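Local coordinates for 3-hydroxyisobutyrate dehydrogenase family protein (Geobacter sulfurreducens, PDB 3PDU), which reduces succinic semialdehyde to gamma-hydroxybutyrate, probably with NADPH as hydride donor, as a member of the beta-hydroxyacid dehydrogenase family, at residues Gly114-Ser122 and Leu133-Phe144; Met1-Met12 and Val54-Leu65. All coordinates share one frame; numbering follows the deposited sequence.

Interaction 1. Residues Gly114-Ser122 and Leu133-Phe144. With NAP (NADP nicotinamide-adenine-dinucleotide phosphate), chain I.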
# COMPACT_ATOMS: atom_id res chain seq x y z
N GLY A 114 -41.20 17.43 -2.83
CA GLY A 114 -41.20 16.12 -2.20
C GLY A 114 -40.45 16.18 -0.89
O GLY A 114 -39.86 17.21 -0.57
N ARG A 115 -40.50 15.11 -0.10
CA ARG A 115 -39.62 15.00 1.06
C ARG A 115 -38.57 13.93 0.80
O ARG A 115 -38.88 12.92 0.15
CB ARG A 115 -40.42 14.66 2.32
CG ARG A 115 -41.44 15.73 2.72
CD ARG A 115 -42.27 15.28 3.93
NE ARG A 115 -43.13 14.15 3.61
CZ ARG A 115 -43.62 13.30 4.51
NH1 ARG A 115 -43.33 13.45 5.79
NH2 ARG A 115 -44.41 12.30 4.12
N PHE A 116 -37.35 14.16 1.28
CA PHE A 116 -36.24 13.25 1.03
C PHE A 116 -35.58 12.77 2.32
O PHE A 116 -35.34 13.54 3.26
CB PHE A 116 -35.16 13.87 0.13
CG PHE A 116 -33.99 12.94 -0.11
CD1 PHE A 116 -34.11 11.87 -1.00
CD2 PHE A 116 -32.79 13.11 0.57
CE1 PHE A 116 -33.05 11.00 -1.21
CE2 PHE A 116 -31.72 12.25 0.35
CZ PHE A 116 -31.85 11.19 -0.54
N LEU A 117 -35.27 11.48 2.34
CA LEU A 117 -34.51 10.88 3.42
C LEU A 117 -33.53 9.90 2.79
O LEU A 117 -33.91 9.14 1.91
CB LEU A 117 -35.46 10.11 4.34
CG LEU A 117 -34.91 9.50 5.62
CD1 LEU A 117 -34.67 10.61 6.64
CD2 LEU A 117 -35.90 8.47 6.17
N GLU A 118 -32.27 9.93 3.22
CA GLU A 118 -31.36 8.87 2.80
C GLU A 118 -31.39 7.83 3.90
O GLU A 118 -31.55 8.18 5.07
CB GLU A 118 -29.93 9.41 2.57
CG GLU A 118 -29.22 9.87 3.85
CD GLU A 118 -27.78 10.30 3.60
OE1 GLU A 118 -27.30 10.18 2.45
OE2 GLU A 118 -27.12 10.77 4.56
N ALA A 119 -31.30 6.56 3.55
CA ALA A 119 -31.31 5.53 4.57
C ALA A 119 -30.55 4.28 4.13
O ALA A 119 -31.13 3.19 4.03
CB ALA A 119 -32.74 5.18 4.97
N PRO A 120 -29.23 4.42 3.90
CA PRO A 120 -28.45 3.24 3.54
C PRO A 120 -28.44 2.26 4.72
O PRO A 120 -28.75 2.66 5.84
CB PRO A 120 -27.04 3.81 3.28
CG PRO A 120 -27.00 5.10 4.09
CD PRO A 120 -28.40 5.63 4.04
N VAL A 121 -28.12 1.01 4.47
CA VAL A 121 -28.23 0.00 5.51
C VAL A 121 -26.94 -0.78 5.75
O VAL A 121 -26.10 -0.92 4.85
CB VAL A 121 -29.35 -1.00 5.19
CG1 VAL A 121 -30.68 -0.27 4.98
CG2 VAL A 121 -29.00 -1.85 3.97
N SER A 122 -26.78 -1.29 6.96
CA SER A 122 -25.71 -2.23 7.25
C SER A 122 -26.36 -3.60 7.44
O SER A 122 -27.33 -3.74 8.20
CB SER A 122 -24.96 -1.78 8.52
OG SER A 122 -23.91 -2.67 8.84
N LEU A 133 -31.98 -5.64 9.07
CA LEU A 133 -31.03 -4.61 8.64
C LEU A 133 -30.84 -3.54 9.72
O LEU A 133 -31.71 -3.35 10.56
CB LEU A 133 -31.56 -3.92 7.37
CG LEU A 133 -31.72 -4.80 6.13
CD1 LEU A 133 -32.43 -4.03 5.01
CD2 LEU A 133 -30.36 -5.32 5.65
N ILE A 134 -29.70 -2.85 9.69
CA ILE A 134 -29.51 -1.67 10.52
C ILE A 134 -29.67 -0.48 9.59
O ILE A 134 -28.96 -0.37 8.59
CB ILE A 134 -28.10 -1.66 11.16
CG1 ILE A 134 -27.89 -2.91 12.02
CG2 ILE A 134 -27.89 -0.37 11.97
CD1 ILE A 134 -26.44 -3.17 12.38
N ILE A 135 -30.61 0.39 9.89
CA ILE A 135 -30.93 1.47 8.97
C ILE A 135 -30.31 2.78 9.44
O ILE A 135 -30.55 3.21 10.57
CB ILE A 135 -32.46 1.58 8.79
CG1 ILE A 135 -33.00 0.30 8.15
CG2 ILE A 135 -32.83 2.80 7.94
CD1 ILE A 135 -34.51 0.18 8.16
N LEU A 136 -29.50 3.39 8.57
CA LEU A 136 -28.73 4.60 8.89
C LEU A 136 -29.31 5.84 8.21
O LEU A 136 -28.78 6.33 7.22
CB LEU A 136 -27.28 4.42 8.44
CG LEU A 136 -26.62 3.14 8.97
CD1 LEU A 136 -25.29 2.89 8.28
CD2 LEU A 136 -26.45 3.18 10.49
N ALA A 137 -30.39 6.36 8.76
CA ALA A 137 -31.14 7.41 8.08
C ALA A 137 -30.63 8.82 8.40
O ALA A 137 -30.01 9.05 9.44
CB ALA A 137 -32.61 7.29 8.43
N ALA A 138 -30.87 9.74 7.46
CA ALA A 138 -30.58 11.17 7.63
C ALA A 138 -31.42 11.97 6.64
O ALA A 138 -31.62 11.54 5.50
CB ALA A 138 -29.07 11.45 7.41
N GLY A 139 -31.91 13.12 7.08
CA GLY A 139 -32.77 13.95 6.25
C GLY A 139 -34.08 14.26 6.95
O GLY A 139 -34.12 14.46 8.16
N ASP A 140 -35.16 14.28 6.18
CA ASP A 140 -36.44 14.80 6.66
C ASP A 140 -37.02 14.00 7.83
O ASP A 140 -37.34 12.83 7.69
CB ASP A 140 -37.44 14.87 5.51
CG ASP A 140 -38.74 15.54 5.90
OD1 ASP A 140 -39.48 14.96 6.73
OD2 ASP A 140 -39.03 16.63 5.39
N GLN A 141 -37.17 14.66 8.98
CA GLN A 141 -37.63 13.99 10.20
C GLN A 141 -39.08 13.49 10.13
O GLN A 141 -39.39 12.42 10.63
CB GLN A 141 -37.46 14.90 11.42
CG GLN A 141 -36.10 14.80 12.10
CD GLN A 141 -36.05 13.72 13.17
OE1 GLN A 141 -36.95 12.87 13.27
NE2 GLN A 141 -35.01 13.75 14.00
N SER A 142 -39.96 14.28 9.52
CA SER A 142 -41.35 13.86 9.36
C SER A 142 -41.43 12.61 8.48
O SER A 142 -42.26 11.73 8.73
CB SER A 142 -42.22 14.99 8.78
OG SER A 142 -41.95 15.21 7.40
N LEU A 143 -40.57 12.51 7.47
CA LEU A 143 -40.57 11.32 6.62
C LEU A 143 -40.01 10.10 7.37
O LEU A 143 -40.53 8.99 7.26
CB LEU A 143 -39.80 11.56 5.33
CG LEU A 143 -39.67 10.40 4.32
CD1 LEU A 143 -41.03 9.78 3.97
CD2 LEU A 143 -38.95 10.87 3.05
N PHE A 144 -38.95 10.32 8.14
CA PHE A 144 -38.41 9.26 9.00
C PHE A 144 -39.54 8.69 9.88
O PHE A 144 -39.72 7.48 9.99
CB PHE A 144 -37.27 9.82 9.85
CG PHE A 144 -36.64 8.82 10.78
CD1 PHE A 144 -35.70 7.91 10.31
CD2 PHE A 144 -36.99 8.78 12.12
CE1 PHE A 144 -35.11 6.98 11.18
CE2 PHE A 144 -36.42 7.85 12.99
CZ PHE A 144 -35.48 6.96 12.51
PA NAP I . -27.59 -5.56 -7.14
O1A NAP I . -26.43 -5.47 -8.04
O2A NAP I . -28.11 -6.92 -6.98
O5B NAP I . -28.75 -4.57 -7.59
C5B NAP I . -28.54 -3.28 -8.10
C4B NAP I . -29.91 -2.70 -8.47
O4B NAP I . -29.72 -1.43 -9.08
C3B NAP I . -30.67 -3.56 -9.49
O3B NAP I . -32.06 -3.40 -9.25
C2B NAP I . -30.33 -2.89 -10.82
O2B NAP I . -31.29 -3.00 -11.84
C1B NAP I . -30.29 -1.44 -10.36
N9A NAP I . -29.53 -0.58 -11.27
C8A NAP I . -28.19 -0.58 -11.52
N7A NAP I . -27.94 0.41 -12.42
C5A NAP I . -29.09 1.03 -12.73
C6A NAP I . -29.40 2.09 -13.57
N6A NAP I . -28.43 2.71 -14.26
N1A NAP I . -30.71 2.50 -13.67
C2A NAP I . -31.70 1.87 -12.94
N3A NAP I . -31.39 0.82 -12.11
C4A NAP I . -30.11 0.41 -12.01
O3 NAP I . -27.09 -4.90 -5.77
PN NAP I . -27.57 -5.03 -4.25
O1N NAP I . -26.66 -5.96 -3.56
O2N NAP I . -29.05 -5.19 -4.23
O5D NAP I . -27.17 -3.54 -3.79
C5D NAP I . -28.05 -2.44 -3.89
C4D NAP I . -27.45 -1.34 -3.01
O4D NAP I . -27.40 -1.78 -1.67
C3D NAP I . -26.00 -1.07 -3.40
O3D NAP I . -25.74 0.31 -3.17
C2D NAP I . -25.18 -1.88 -2.41
O2D NAP I . -23.88 -1.35 -2.20
C1D NAP I . -26.08 -1.72 -1.19
N1N NAP I . -25.95 -2.75 -0.15
C2N NAP I . -25.79 -4.07 -0.48
C3N NAP I . -25.70 -5.03 0.54
C7N NAP I . -25.55 -6.50 0.21
O7N NAP I . -25.09 -7.34 1.22
N7N NAP I . -25.83 -6.98 -1.00
C4N NAP I . -25.77 -4.62 1.87
C5N NAP I . -25.96 -3.28 2.19
C6N NAP I . -26.06 -2.35 1.16
P2B NAP I . -31.18 -4.20 -12.91
O1X NAP I . -31.87 -3.67 -14.14
O2X NAP I . -29.72 -4.52 -13.16
O3X NAP I . -31.87 -5.42 -12.38
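Arg115 reaches across to the start of the helix that follows strand 133-139. Its NH1 donates to Ser142 OG at 2.8 Å, and the hydroxyl lies almost exactly in the guanidinium plane. Leu143 CB sits over one face of the same group. The bend at chi3 (-67°) turns the guanidinium toward Ser142, while the aliphatic CG passes 3.7 Å from Asp140 OD2. Asp140 is the N-cap: its OD1 accepts from Leu143 N and, through the syn lone pair, from Ser142 OG. NH1 also forms a salt bridge with Asp146, and NE bonds Gly88 O. With an alanine here, Ser142 OG would probably lose its donor and Asp146 its charged mate.

Leu117 fills the next step inward. Its CB packs on Leu143 CD2 at 3.8 Å, and its CD2 lies at the edge of the Phe144 ring. Leu117 lies on strand 115-122, which pairs antiparallel with strand 133-139 in the mixed sheet of the Rossmann-type NADP domain; Leu143 and Phe144 come from the helix that follows. Glu118 and Ala138 exchange backbone bonds, as do Ser122 and Ile134. Between them Leu136 N reaches Pro120 O at 2.9 Å. At Gly139 a CB would collide with Phe116 O.

On one face Val121 CG1 lies alongside Ile135 CG1 at 4.0 Å, and Val121 CG2 approaches NAP C5N at 3.8 Å. On the other face, Glu118 OE2 passes 3.5 Å from Ala138 CB. Its carboxylate is held by Ser102 and by the backbone amides of Gly165 and Ala168. Further out, Phe151 of helix 148-154 covers Leu117, Ala119 and Ile135.

Interaction 2. Residues Met1-Met12 and Val54-Leu65; sequences MTTYGFLGLGIM and VCAACDITIAML. With NAP (NADP nicotinamide-adenine-dinucleotide phosphate), chain I.
Tyr4 runs alongside Ile60, both leaving the same face of the sheet from neighbouring parallel strands. Tyr4 CE1 rests 3.8 Å from Ile60 CB, and the ring runs along the isoleucine as far as CD1. Phe6 repeats the pairing one step on, but crosses Ile62 at a slant. Its CE1 meets Ile62 CG2 at 3.6 Å, and its CE2 comes near Met64 CB, whose side chain runs beside it. With CG opposite the backbone N (chi1 -156°), the Phe6 ring also has Ile62 O over one face.

The other face of the sheet carries Leu7. Leu7 and Val54 run antiparallel past one another, with CD2 3.7 Å from Val54 CG2, while the Leu7 and Thr61 side chains cross at about a right angle, CG against CG2. Gly5 lets Val54 of helix 51-57 come this close: Val54 CG1 is 3.5 Å from Gly5 CA, where a CB would clash.

Backbone bonds run from Thr3 O, which takes Ile60 N, to Leu7 O, which takes Met64 N. At the outer end Asp59 OD2 takes Thr3 N on its anti lone pair at 2.8 Å, and Asp59 N donates to Thr3 OG1.

At the other end both segments turn to the cofactor. Ile11 N and Met12 N donate to NAP O2A and O2N. A water joins Gly10 N, Met64 O and O2N. Met12, bent at chi2 and chi3, lays SD 3.3 Å from NAP C7N, and Met64 CE touches both Met12 CB and NAP O4D. Gly8 and Gly10 fit the GxGxxG pattern: a strand, a glycine-rich turn and backbone amides on the diphosphate, as in the dinucleotide-binding site of a Rossmann fold.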
# COMPACT_ATOMS: atom_id res chain seq x y z
N MET A 1 -54.54 6.22 4.11
CA MET A 1 -53.77 4.99 3.89
C MET A 1 -52.48 5.28 3.13
O MET A 1 -52.51 5.62 1.95
CB MET A 1 -54.61 3.95 3.13
CG MET A 1 -55.56 3.17 4.02
SD MET A 1 -56.77 2.19 3.11
CE MET A 1 -57.69 3.50 2.29
N THR A 2 -51.35 5.12 3.82
CA THR A 2 -50.04 5.29 3.20
C THR A 2 -49.75 4.16 2.20
O THR A 2 -49.78 2.99 2.57
CB THR A 2 -48.93 5.31 4.28
OG1 THR A 2 -49.14 6.42 5.17
CG2 THR A 2 -47.56 5.44 3.63
N THR A 3 -49.46 4.52 0.95
CA THR A 3 -49.04 3.52 -0.04
C THR A 3 -47.55 3.63 -0.33
O THR A 3 -46.96 4.72 -0.23
CB THR A 3 -49.80 3.69 -1.36
OG1 THR A 3 -49.52 4.99 -1.90
CG2 THR A 3 -51.30 3.52 -1.15
N TYR A 4 -46.94 2.51 -0.70
CA TYR A 4 -45.49 2.44 -0.84
C TYR A 4 -45.03 2.10 -2.25
O TYR A 4 -45.67 1.31 -2.95
CB TYR A 4 -44.92 1.40 0.13
CG TYR A 4 -44.84 1.90 1.55
CD1 TYR A 4 -43.71 2.56 1.99
CD2 TYR A 4 -45.89 1.72 2.44
CE1 TYR A 4 -43.61 3.02 3.28
CE2 TYR A 4 -45.80 2.19 3.75
CZ TYR A 4 -44.65 2.84 4.15
OH TYR A 4 -44.50 3.33 5.43
N GLY A 5 -43.93 2.72 -2.66
CA GLY A 5 -43.26 2.42 -3.92
C GLY A 5 -41.89 1.83 -3.63
O GLY A 5 -41.31 2.06 -2.57
N PHE A 6 -41.37 1.04 -4.56
CA PHE A 6 -40.05 0.46 -4.41
C PHE A 6 -39.34 0.33 -5.77
O PHE A 6 -39.85 -0.32 -6.69
CB PHE A 6 -40.13 -0.90 -3.71
CG PHE A 6 -38.86 -1.29 -3.01
CD1 PHE A 6 -38.78 -1.29 -1.62
CD2 PHE A 6 -37.73 -1.62 -3.75
CE1 PHE A 6 -37.61 -1.65 -0.98
CE2 PHE A 6 -36.54 -1.96 -3.11
CZ PHE A 6 -36.48 -1.98 -1.72
N LEU A 7 -38.19 0.98 -5.88
CA LEU A 7 -37.40 0.99 -7.12
C LEU A 7 -36.09 0.24 -6.92
O LEU A 7 -35.34 0.54 -5.99
CB LEU A 7 -37.06 2.44 -7.51
CG LEU A 7 -38.17 3.48 -7.44
CD1 LEU A 7 -37.65 4.87 -7.81
CD2 LEU A 7 -39.34 3.08 -8.35
N GLY A 8 -35.81 -0.74 -7.77
CA GLY A 8 -34.55 -1.47 -7.68
C GLY A 8 -34.74 -2.79 -6.95
O GLY A 8 -34.70 -2.85 -5.72
N LEU A 9 -34.97 -3.85 -7.71
CA LEU A 9 -35.24 -5.16 -7.12
C LEU A 9 -34.04 -6.06 -7.34
O LEU A 9 -34.09 -7.01 -8.12
CB LEU A 9 -36.49 -5.78 -7.77
CG LEU A 9 -37.75 -4.91 -7.58
CD1 LEU A 9 -38.92 -5.46 -8.40
CD2 LEU A 9 -38.11 -4.79 -6.10
N GLY A 10 -32.95 -5.74 -6.67
CA GLY A 10 -31.73 -6.51 -6.80
C GLY A 10 -31.62 -7.50 -5.65
O GLY A 10 -32.63 -7.91 -5.07
N ILE A 11 -30.39 -7.88 -5.34
CA ILE A 11 -30.13 -8.82 -4.26
C ILE A 11 -30.72 -8.33 -2.95
O ILE A 11 -31.30 -9.12 -2.20
CB ILE A 11 -28.61 -9.08 -4.10
CG1 ILE A 11 -28.12 -9.91 -5.30
CG2 ILE A 11 -28.31 -9.79 -2.78
CD1 ILE A 11 -26.63 -9.92 -5.46
N MET A 12 -30.59 -7.03 -2.68
CA MET A 12 -31.15 -6.43 -1.47
C MET A 12 -32.61 -6.00 -1.67
O MET A 12 -33.47 -6.27 -0.83
CB MET A 12 -30.31 -5.21 -1.03
CG MET A 12 -28.87 -5.54 -0.61
SD MET A 12 -28.82 -6.50 0.91
CE MET A 12 -29.23 -5.24 2.14
N VAL A 54 -44.20 5.60 -10.32
CA VAL A 54 -44.23 5.19 -8.92
C VAL A 54 -44.34 6.41 -8.00
O VAL A 54 -45.18 6.45 -7.08
CB VAL A 54 -42.99 4.37 -8.55
CG1 VAL A 54 -42.98 4.06 -7.05
CG2 VAL A 54 -42.93 3.07 -9.38
N CYS A 55 -43.51 7.41 -8.23
CA CYS A 55 -43.41 8.55 -7.31
C CYS A 55 -44.61 9.50 -7.41
O CYS A 55 -44.90 10.25 -6.47
CB CYS A 55 -42.10 9.31 -7.52
SG CYS A 55 -40.65 8.35 -7.02
N ALA A 56 -45.30 9.47 -8.54
CA ALA A 56 -46.54 10.23 -8.69
C ALA A 56 -47.68 9.57 -7.90
O ALA A 56 -48.58 10.25 -7.43
CB ALA A 56 -46.91 10.34 -10.17
N ALA A 57 -47.62 8.26 -7.76
CA ALA A 57 -48.76 7.52 -7.20
C ALA A 57 -48.60 7.09 -5.74
O ALA A 57 -49.59 6.83 -5.06
CB ALA A 57 -49.08 6.31 -8.07
N CYS A 58 -47.37 7.01 -5.25
CA CYS A 58 -47.12 6.42 -3.93
C CYS A 58 -46.73 7.46 -2.88
O CYS A 58 -45.96 8.37 -3.15
CB CYS A 58 -46.03 5.37 -4.03
SG CYS A 58 -46.49 3.97 -5.07
N ASP A 59 -47.25 7.30 -1.66
CA ASP A 59 -46.95 8.27 -0.60
C ASP A 59 -45.49 8.24 -0.20
O ASP A 59 -44.91 9.27 0.15
CB ASP A 59 -47.82 8.00 0.63
CG ASP A 59 -49.29 8.21 0.35
OD1 ASP A 59 -49.66 9.33 -0.08
OD2 ASP A 59 -50.07 7.26 0.54
N ILE A 60 -44.89 7.05 -0.23
CA ILE A 60 -43.49 6.89 0.14
C ILE A 60 -42.85 5.89 -0.80
O ILE A 60 -43.30 4.75 -0.89
CB ILE A 60 -43.33 6.38 1.59
CG1 ILE A 60 -43.97 7.35 2.60
CG2 ILE A 60 -41.86 6.13 1.92
CD1 ILE A 60 -43.81 6.91 4.04
N THR A 61 -41.82 6.33 -1.50
CA THR A 61 -41.11 5.46 -2.41
C THR A 61 -39.69 5.24 -1.93
O THR A 61 -38.97 6.20 -1.62
CB THR A 61 -41.06 6.03 -3.83
OG1 THR A 61 -42.40 6.11 -4.35
CG2 THR A 61 -40.20 5.14 -4.75
N ILE A 62 -39.31 3.98 -1.87
CA ILE A 62 -37.97 3.57 -1.45
C ILE A 62 -37.17 3.13 -2.68
O ILE A 62 -37.73 2.53 -3.60
CB ILE A 62 -38.08 2.40 -0.47
CG1 ILE A 62 -38.70 2.87 0.84
CG2 ILE A 62 -36.72 1.77 -0.22
CD1 ILE A 62 -38.97 1.72 1.82
N ALA A 63 -35.87 3.45 -2.70
CA ALA A 63 -35.00 3.00 -3.78
C ALA A 63 -33.81 2.20 -3.24
O ALA A 63 -33.26 2.51 -2.19
CB ALA A 63 -34.51 4.20 -4.62
N MET A 64 -33.42 1.15 -3.95
CA MET A 64 -32.30 0.33 -3.51
C MET A 64 -31.46 -0.01 -4.74
O MET A 64 -31.60 -1.07 -5.33
CB MET A 64 -32.79 -0.94 -2.81
CG MET A 64 -31.70 -1.69 -2.05
SD MET A 64 -30.86 -0.59 -0.90
CE MET A 64 -30.01 -1.75 0.16
N LEU A 65 -30.59 0.92 -5.12
CA LEU A 65 -29.92 0.87 -6.43
C LEU A 65 -28.42 0.64 -6.27
O LEU A 65 -27.88 0.80 -5.19
CB LEU A 65 -30.18 2.17 -7.20
CG LEU A 65 -31.67 2.46 -7.43
CD1 LEU A 65 -31.90 3.90 -7.88
CD2 LEU A 65 -32.27 1.47 -8.43
PA NAP I . -27.59 -5.56 -7.14
O1A NAP I . -26.43 -5.47 -8.04
O2A NAP I . -28.11 -6.92 -6.98
O5B NAP I . -28.75 -4.57 -7.59
C5B NAP I . -28.54 -3.28 -8.10
C4B NAP I . -29.91 -2.70 -8.47
O4B NAP I . -29.72 -1.43 -9.08
C3B NAP I . -30.67 -3.56 -9.49
O3B NAP I . -32.06 -3.40 -9.25
C2B NAP I . -30.33 -2.89 -10.82
O2B NAP I . -31.29 -3.00 -11.84
C1B NAP I . -30.29 -1.44 -10.36
N9A NAP I . -29.53 -0.58 -11.27
C8A NAP I . -28.19 -0.58 -11.52
N7A NAP I . -27.94 0.41 -12.42
C5A NAP I . -29.09 1.03 -12.73
C6A NAP I . -29.40 2.09 -13.57
N6A NAP I . -28.43 2.71 -14.26
N1A NAP I . -30.71 2.50 -13.67
C2A NAP I . -31.70 1.87 -12.94
N3A NAP I . -31.39 0.82 -12.11
C4A NAP I . -30.11 0.41 -12.01
O3 NAP I . -27.09 -4.90 -5.77
PN NAP I . -27.57 -5.03 -4.25
O1N NAP I . -26.66 -5.96 -3.56
O2N NAP I . -29.05 -5.19 -4.23
O5D NAP I . -27.17 -3.54 -3.79
C5D NAP I . -28.05 -2.44 -3.89
C4D NAP I . -27.45 -1.34 -3.01
O4D NAP I . -27.40 -1.78 -1.67
C3D NAP I . -26.00 -1.07 -3.40
O3D NAP I . -25.74 0.31 -3.17
C2D NAP I . -25.18 -1.88 -2.41
O2D NAP I . -23.88 -1.35 -2.20
C1D NAP I . -26.08 -1.72 -1.19
N1N NAP I . -25.95 -2.75 -0.15
C2N NAP I . -25.79 -4.07 -0.48
C3N NAP I . -25.70 -5.03 0.54
C7N NAP I . -25.55 -6.50 0.21
O7N NAP I . -25.09 -7.34 1.22
N7N NAP I . -25.83 -6.98 -1.00
C4N NAP I . -25.77 -4.62 1.87
C5N NAP I . -25.96 -3.28 2.19
C6N NAP I . -26.06 -2.35 1.16
P2B NAP I . -31.18 -4.20 -12.91
O1X NAP I . -31.87 -3.67 -14.14
O2X NAP I . -29.72 -4.52 -13.16
O3X NAP I . -31.87 -5.42 -12.38
O HOH W 1 -50.19 3.58 -4.96
O HOH W 2 -51.66 6.76 -2.39
O HOH W 3 -31.32 -4.01 -4.83

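How the interactions relate
From the N terminus, strand 4-7 comes first and waits for strand 60-63, so interaction 2 closes a long loop that contains strands 27-30 and 46-47. The chain then adds strand 90-93, which lies between the two contacts in the sheet. Interaction 1 opens only afterwards and closes a short loop holding helix 125-130. The two loops follow in series, neither nested nor crossed. Both contacts belong to one mixed sheet, parallel in interaction 2 and antiparallel in interaction 1. They meet beside NADP, where Met12 CE packs on Leu133 CD2 and Val121 CG2. Away from the cofactor, Leu143 CD1 touches Ile60 CD1.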